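Local coordinates for protein orotidine 5'-phosphate decarboxylase (Pyrococcus horikoshii, PDB 2CZF) that probably catalyses the decarboxylation of orotidine 5'-monophosphate to UMP, the last step of de novo UMP biosynthesis, working as a homodimer, at residues A[25-30]-A[53-58]; A[101-106]-A[135-140]. One frame throughout, in Å; residues are numbered along the deposited sequence.

Contact 1: residues A[25-30]-A[53-58]; sequences ISMIKV and EIIADL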
loop_
_atom_site.group_PDB
_atom_site.type_symbol
_atom_site.label_atom_id
_atom_site.label_comp_id
_atom_site.label_asym_id
_atom_site.label_seq_id
_atom_site.Cartn_x
_atom_site.Cartn_y
_atom_site.Cartn_z
ATOM N N ILE A 25 -7.992 -14.631 -21.273
ATOM C CA ILE A 25 -7.136 -14.240 -20.155
ATOM C C ILE A 25 -7.097 -15.295 -19.064
ATOM O O ILE A 25 -8.012 -16.106 -18.943
ATOM C CB ILE A 25 -7.559 -12.854 -19.571
ATOM C CG1 ILE A 25 -8.954 -12.912 -18.937
ATOM C CG2 ILE A 25 -7.561 -11.831 -20.685
ATOM C CD1 ILE A 25 -9.390 -11.583 -18.295
ATOM N N SER A 26 -6.022 -15.292 -18.284
ATOM C CA SER A 26 -5.820 -16.265 -17.213
ATOM C C SER A 26 -6.151 -15.694 -15.833
ATOM O O SER A 26 -6.538 -16.431 -14.924
ATOM C CB SER A 26 -4.378 -16.763 -17.230
ATOM O OG SER A 26 -3.995 -17.168 -18.540
ATOM N N MET A 27 -5.968 -14.386 -15.677
ATOM C CA MET A 27 -6.274 -13.714 -14.420
ATOM C C MET A 27 -6.705 -12.301 -14.709
ATOM O O MET A 27 -6.481 -11.786 -15.798
ATOM C CB MET A 27 -5.060 -13.665 -13.490
ATOM C CG MET A 27 -4.602 -15.013 -12.998
ATOM S SD MET A 27 -2.871 -15.336 -13.347
ATOM C CE MET A 27 -2.253 -15.700 -11.731
ATOM N N ILE A 28 -7.314 -11.682 -13.709
ATOM C CA ILE A 28 -7.761 -10.299 -13.791
ATOM C C ILE A 28 -7.051 -9.593 -12.647
ATOM O O ILE A 28 -7.129 -10.054 -11.507
ATOM C CB ILE A 28 -9.278 -10.172 -13.531
ATOM C CG1 ILE A 28 -10.069 -10.915 -14.614
ATOM C CG2 ILE A 28 -9.662 -8.694 -13.477
ATOM C CD1 ILE A 28 -11.563 -11.011 -14.322
ATOM N N LYS A 29 -6.366 -8.492 -12.938
ATOM C CA LYS A 29 -5.662 -7.754 -11.883
ATOM C C LYS A 29 -6.419 -6.473 -11.527
ATOM O O LYS A 29 -6.719 -5.671 -12.409
ATOM C CB LYS A 29 -4.240 -7.373 -12.325
ATOM C CG LYS A 29 -3.461 -6.565 -11.271
ATOM C CD LYS A 29 -2.033 -6.218 -11.699
ATOM C CE LYS A 29 -1.969 -4.992 -12.595
ATOM N NZ LYS A 29 -2.471 -3.800 -11.865
ATOM N N VAL A 30 -6.747 -6.292 -10.247
ATOM C CA VAL A 30 -7.427 -5.069 -9.820
ATOM C C VAL A 30 -6.519 -4.306 -8.847
ATOM O O VAL A 30 -5.704 -4.907 -8.135
ATOM C CB VAL A 30 -8.790 -5.355 -9.127
ATOM C CG1 VAL A 30 -9.640 -6.257 -10.005
ATOM C CG2 VAL A 30 -8.576 -5.982 -7.766
ATOM N N GLU A 53 -9.417 -16.092 -12.342
ATOM C CA GLU A 53 -8.726 -15.816 -11.080
ATOM C C GLU A 53 -8.434 -14.326 -10.971
ATOM O O GLU A 53 -8.376 -13.621 -11.980
ATOM C CB GLU A 53 -7.426 -16.630 -10.968
ATOM C CG GLU A 53 -7.665 -18.071 -10.519
ATOM C CD GLU A 53 -6.393 -18.864 -10.320
ATOM O OE1 GLU A 53 -6.449 -19.905 -9.618
ATOM O OE2 GLU A 53 -5.339 -18.463 -10.861
ATOM N N ILE A 54 -8.263 -13.839 -9.748
ATOM C CA ILE A 54 -8.003 -12.416 -9.566
ATOM C C ILE A 54 -6.766 -12.109 -8.726
ATOM O O ILE A 54 -6.502 -12.763 -7.704
ATOM C CB ILE A 54 -9.240 -11.714 -8.953
ATOM C CG1 ILE A 54 -8.911 -10.253 -8.620
ATOM C CG2 ILE A 54 -9.688 -12.453 -7.716
ATOM C CD1 ILE A 54 -10.115 -9.425 -8.178
ATOM N N ILE A 55 -6.009 -11.122 -9.200
ATOM C CA ILE A 55 -4.796 -10.647 -8.542
ATOM C C ILE A 55 -5.136 -9.279 -7.973
ATOM O O ILE A 55 -5.555 -8.385 -8.720
ATOM C CB ILE A 55 -3.628 -10.430 -9.542
ATOM C CG1 ILE A 55 -3.162 -11.765 -10.126
ATOM C CG2 ILE A 55 -2.459 -9.737 -8.840
ATOM C CD1 ILE A 55 -2.065 -11.607 -11.184
ATOM N N ALA A 56 -4.966 -9.110 -6.664
ATOM C CA ALA A 56 -5.231 -7.812 -6.045
ATOM C C ALA A 56 -3.888 -7.079 -5.979
ATOM O O ALA A 56 -3.034 -7.391 -5.148
ATOM C CB ALA A 56 -5.811 -7.996 -4.637
ATOM N N ASP A 57 -3.697 -6.126 -6.881
ATOM C CA ASP A 57 -2.460 -5.367 -6.932
ATOM C C ASP A 57 -2.508 -4.327 -5.825
ATOM O O ASP A 57 -2.911 -3.192 -6.055
ATOM C CB ASP A 57 -2.330 -4.672 -8.290
ATOM C CG ASP A 57 -0.976 -4.034 -8.483
ATOM O OD1 ASP A 57 -0.149 -4.110 -7.546
ATOM O OD2 ASP A 57 -0.739 -3.459 -9.568
ATOM N N LEU A 58 -2.107 -4.714 -4.620
ATOM C CA LEU A 58 -2.152 -3.779 -3.507
ATOM C C LEU A 58 -0.781 -3.272 -3.087
ATOM O O LEU A 58 -0.677 -2.221 -2.449
ATOM C CB LEU A 58 -2.836 -4.439 -2.307
ATOM C CG LEU A 58 -4.162 -5.150 -2.620
ATOM C CD1 LEU A 58 -4.738 -5.737 -1.358
ATOM C CD2 LEU A 58 -5.140 -4.162 -3.263
HETATM O O HOH W 1 -8.586 -18.134 -14.145
HETATM O O HOH W 2 -5.008 -18.405 -13.552
#

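Contact 2: residues A[101-106]-A[135-140]; sequences EIIMVV and GVIAPG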
loop_
_atom_site.group_PDB
_atom_site.type_symbol
_atom_site.label_atom_id
_atom_site.label_comp_id
_atom_site.label_asym_id
_atom_site.label_seq_id
_atom_site.Cartn_x
_atom_site.Cartn_y
_atom_site.Cartn_z
ATOM N N GLU A 101 -1.977 -17.013 -1.834
ATOM C CA GLU A 101 -0.859 -16.899 -2.771
ATOM C C GLU A 101 -0.396 -15.448 -2.888
ATOM O O GLU A 101 -1.216 -14.532 -2.896
ATOM C CB GLU A 101 -1.278 -17.391 -4.161
ATOM C CG GLU A 101 -1.608 -18.867 -4.233
ATOM C CD GLU A 101 -0.420 -19.719 -3.864
ATOM O OE1 GLU A 101 0.675 -19.463 -4.396
ATOM O OE2 GLU A 101 -0.573 -20.646 -3.044
ATOM N N ILE A 102 0.912 -15.242 -2.997
ATOM C CA ILE A 102 1.441 -13.886 -3.129
ATOM C C ILE A 102 2.351 -13.711 -4.344
ATOM O O ILE A 102 2.899 -14.681 -4.892
ATOM C CB ILE A 102 2.250 -13.467 -1.889
ATOM C CG1 ILE A 102 3.309 -14.525 -1.576
ATOM C CG2 ILE A 102 1.333 -13.304 -0.696
ATOM C CD1 ILE A 102 4.402 -14.044 -0.639
ATOM N N ILE A 103 2.494 -12.457 -4.765
ATOM C CA ILE A 103 3.376 -12.098 -5.874
ATOM C C ILE A 103 4.203 -10.967 -5.288
ATOM O O ILE A 103 3.643 -9.980 -4.815
ATOM C CB ILE A 103 2.569 -11.606 -7.069
ATOM C CG1 ILE A 103 1.805 -12.795 -7.660
ATOM C CG2 ILE A 103 3.499 -10.954 -8.109
ATOM C CD1 ILE A 103 0.755 -12.407 -8.660
ATOM N N MET A 104 5.525 -11.125 -5.290
ATOM C CA MET A 104 6.393 -10.127 -4.682
ATOM C C MET A 104 6.977 -9.117 -5.649
ATOM O O MET A 104 7.303 -9.447 -6.788
ATOM C CB MET A 104 7.538 -10.824 -3.931
ATOM C CG MET A 104 7.072 -11.719 -2.767
ATOM S SD MET A 104 8.408 -12.777 -2.175
ATOM C CE MET A 104 9.507 -11.629 -1.404
ATOM N N VAL A 105 7.099 -7.881 -5.179
ATOM C CA VAL A 105 7.683 -6.804 -5.982
ATOM C C VAL A 105 9.199 -6.766 -5.742
ATOM O O VAL A 105 9.637 -6.481 -4.638
ATOM C CB VAL A 105 7.096 -5.445 -5.574
ATOM C CG1 VAL A 105 7.858 -4.318 -6.260
ATOM C CG2 VAL A 105 5.619 -5.407 -5.924
ATOM N N VAL A 106 9.990 -7.054 -6.777
ATOM C CA VAL A 106 11.444 -7.039 -6.642
ATOM C C VAL A 106 12.118 -5.930 -7.466
ATOM O O VAL A 106 13.297 -5.649 -7.278
ATOM C CB VAL A 106 12.053 -8.408 -7.043
ATOM C CG1 VAL A 106 11.429 -9.517 -6.204
ATOM C CG2 VAL A 106 11.848 -8.673 -8.521
ATOM N N GLY A 135 4.909 -15.964 -7.464
ATOM C CA GLY A 135 5.640 -15.252 -8.507
ATOM C C GLY A 135 6.200 -13.897 -8.125
ATOM O O GLY A 135 6.089 -13.471 -6.977
ATOM N N VAL A 136 6.852 -13.237 -9.079
ATOM C CA VAL A 136 7.381 -11.907 -8.846
ATOM C C VAL A 136 7.049 -11.064 -10.070
ATOM O O VAL A 136 6.862 -11.593 -11.171
ATOM C CB VAL A 136 8.929 -11.875 -8.614
ATOM C CG1 VAL A 136 9.329 -12.911 -7.535
ATOM C CG2 VAL A 136 9.681 -12.081 -9.930
ATOM N N ILE A 137 6.941 -9.760 -9.874
ATOM C CA ILE A 137 6.652 -8.851 -10.979
ATOM C C ILE A 137 7.981 -8.425 -11.582
ATOM O O ILE A 137 8.958 -8.218 -10.862
ATOM C CB ILE A 137 5.937 -7.562 -10.508
ATOM C CG1 ILE A 137 4.541 -7.883 -9.966
ATOM C CG2 ILE A 137 5.862 -6.574 -11.674
ATOM C CD1 ILE A 137 3.502 -8.165 -11.043
ATOM N N ALA A 138 8.017 -8.286 -12.900
ATOM C CA ALA A 138 9.227 -7.864 -13.585
ATOM C C ALA A 138 8.829 -6.949 -14.738
ATOM O O ALA A 138 8.299 -7.413 -15.751
ATOM C CB ALA A 138 9.980 -9.081 -14.120
ATOM N N PRO A 139 9.078 -5.637 -14.600
ATOM C CA PRO A 139 8.712 -4.718 -15.688
ATOM C C PRO A 139 9.255 -5.278 -16.994
ATOM O O PRO A 139 10.446 -5.559 -17.105
ATOM C CB PRO A 139 9.387 -3.410 -15.279
ATOM C CG PRO A 139 10.575 -3.881 -14.450
ATOM C CD PRO A 139 9.958 -4.979 -13.618
ATOM N N GLY A 140 8.380 -5.450 -17.975
ATOM C CA GLY A 140 8.808 -6.019 -19.237
ATOM C C GLY A 140 8.998 -5.044 -20.379
ATOM O O GLY A 140 9.044 -5.455 -21.545
HETATM O O HOH W 3 8.808 -6.373 -9.189
#

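Contact 1: residues A[25-30]-A[53-58]
Lys29 and Asp57 meet on the barrel-interior side of two neighbouring parallel strands. The lysine leaves its backbone with CG anti to N (chi1 179°), runs straight through CD, then bends at chi3 and chi4, which brings NZ back to 2.9 Å from Asp57 OD2. This salt bridge uses the anti lone pair of OD2, while OD1 is taken by Lys59 and NZ also bonds O3' of the bound XMP. A methionine in place of Lys29 would probably leave Asp57 OD2 without its charged mate and the ligand hydroxyl without this donor. On the same face Met27 CE touches Ile55 CD1 at 4.1 Å, and Met27 CG lies alongside Glu53 CB at 3.8 Å. On the outer face, Ile54 CG1 stands anti to its backbone N (chi1 174°), and Ile54 CD1 reaches across to Val30, 3.7 Å from Val30 CG1 and almost as close to Val30 CG2. Between the faces, four backbone bonds zip the strands together, from Ile28 N to Glu53 O (2.8 Å) through to Asp57 N to Val30 O (2.7 Å). The pairing is that of adjacent strands in a TIM barrel, and it places two substrate-binding residues, Lys29 and Asp57, at the decarboxylase active site.

Contact 2: residues A[101-106]-A[135-140]
With CG1 of Ile103 beside the backbone N (chi1 -69°), its CG2 swings anti to that N; Ile137 turns CG1 anti to its carbonyl carbon, and Ile103 CG2 meets Ile137 CG1 at 3.7 Å on the barrel-interior face. A bend at chi2 of Ile137 (-76°) keeps its end close too: Ile137 CD1 lies 4.0 Å from Ile103 CG2. On the outer face Val136 is met at about a right angle by Val106, from just past the strand end, with Val106 CG1 4.2 Å from Val136 CB. Val106 also lays CG2 against Ile137 O at 3.7 Å. Helix 121-131, the connecting helix of the beta-alpha-beta crossover from strand 101-105 to strand 135-137, packs behind them, with Ala128 on Val136 and Phe124 on Val106. The strands share two backbone bonds, Met104 N to Gly135 O at 2.9 Å and Ile137 N to Met104 O at 3.1 Å. Past the second bond the chains diverge, and a water accepts from Val106 N at 2.8 Å; its link to Ile137 O is modelled so short that its length is doubtful. The side chains that touch across the strands are aliphatic, so short backbone pairing and branched-chain packing hold this strand pair together, and Ile137 gives the XMP an apolar surface.

Both contacts are strand pairs of one closed eight-stranded barrel, with strand 81-85 standing between them. The centres of contacts 1 and 2 lie about 12 Å apart. They nevertheless touch inside the barrel, where Ile55 CD1 of contact 1 packs 3.9 Å from Ile103 CD1 of contact 2; Tyr81 meets both of these isoleucines. The bound XMP touches both contacts. Contact 1 brings the polar side, with Lys29 about 3 Å from the nucleotide, while contact 2 brings Ile137, about 4 Å from it, each measured between nearest atoms. The side chains of Ile137 and Lys29 themselves approach to about 6 Å, and the two pairs probably line one pocket; Pro162, a substrate-binding residue, lies about 4 Å from Ile137, side chain to side chain.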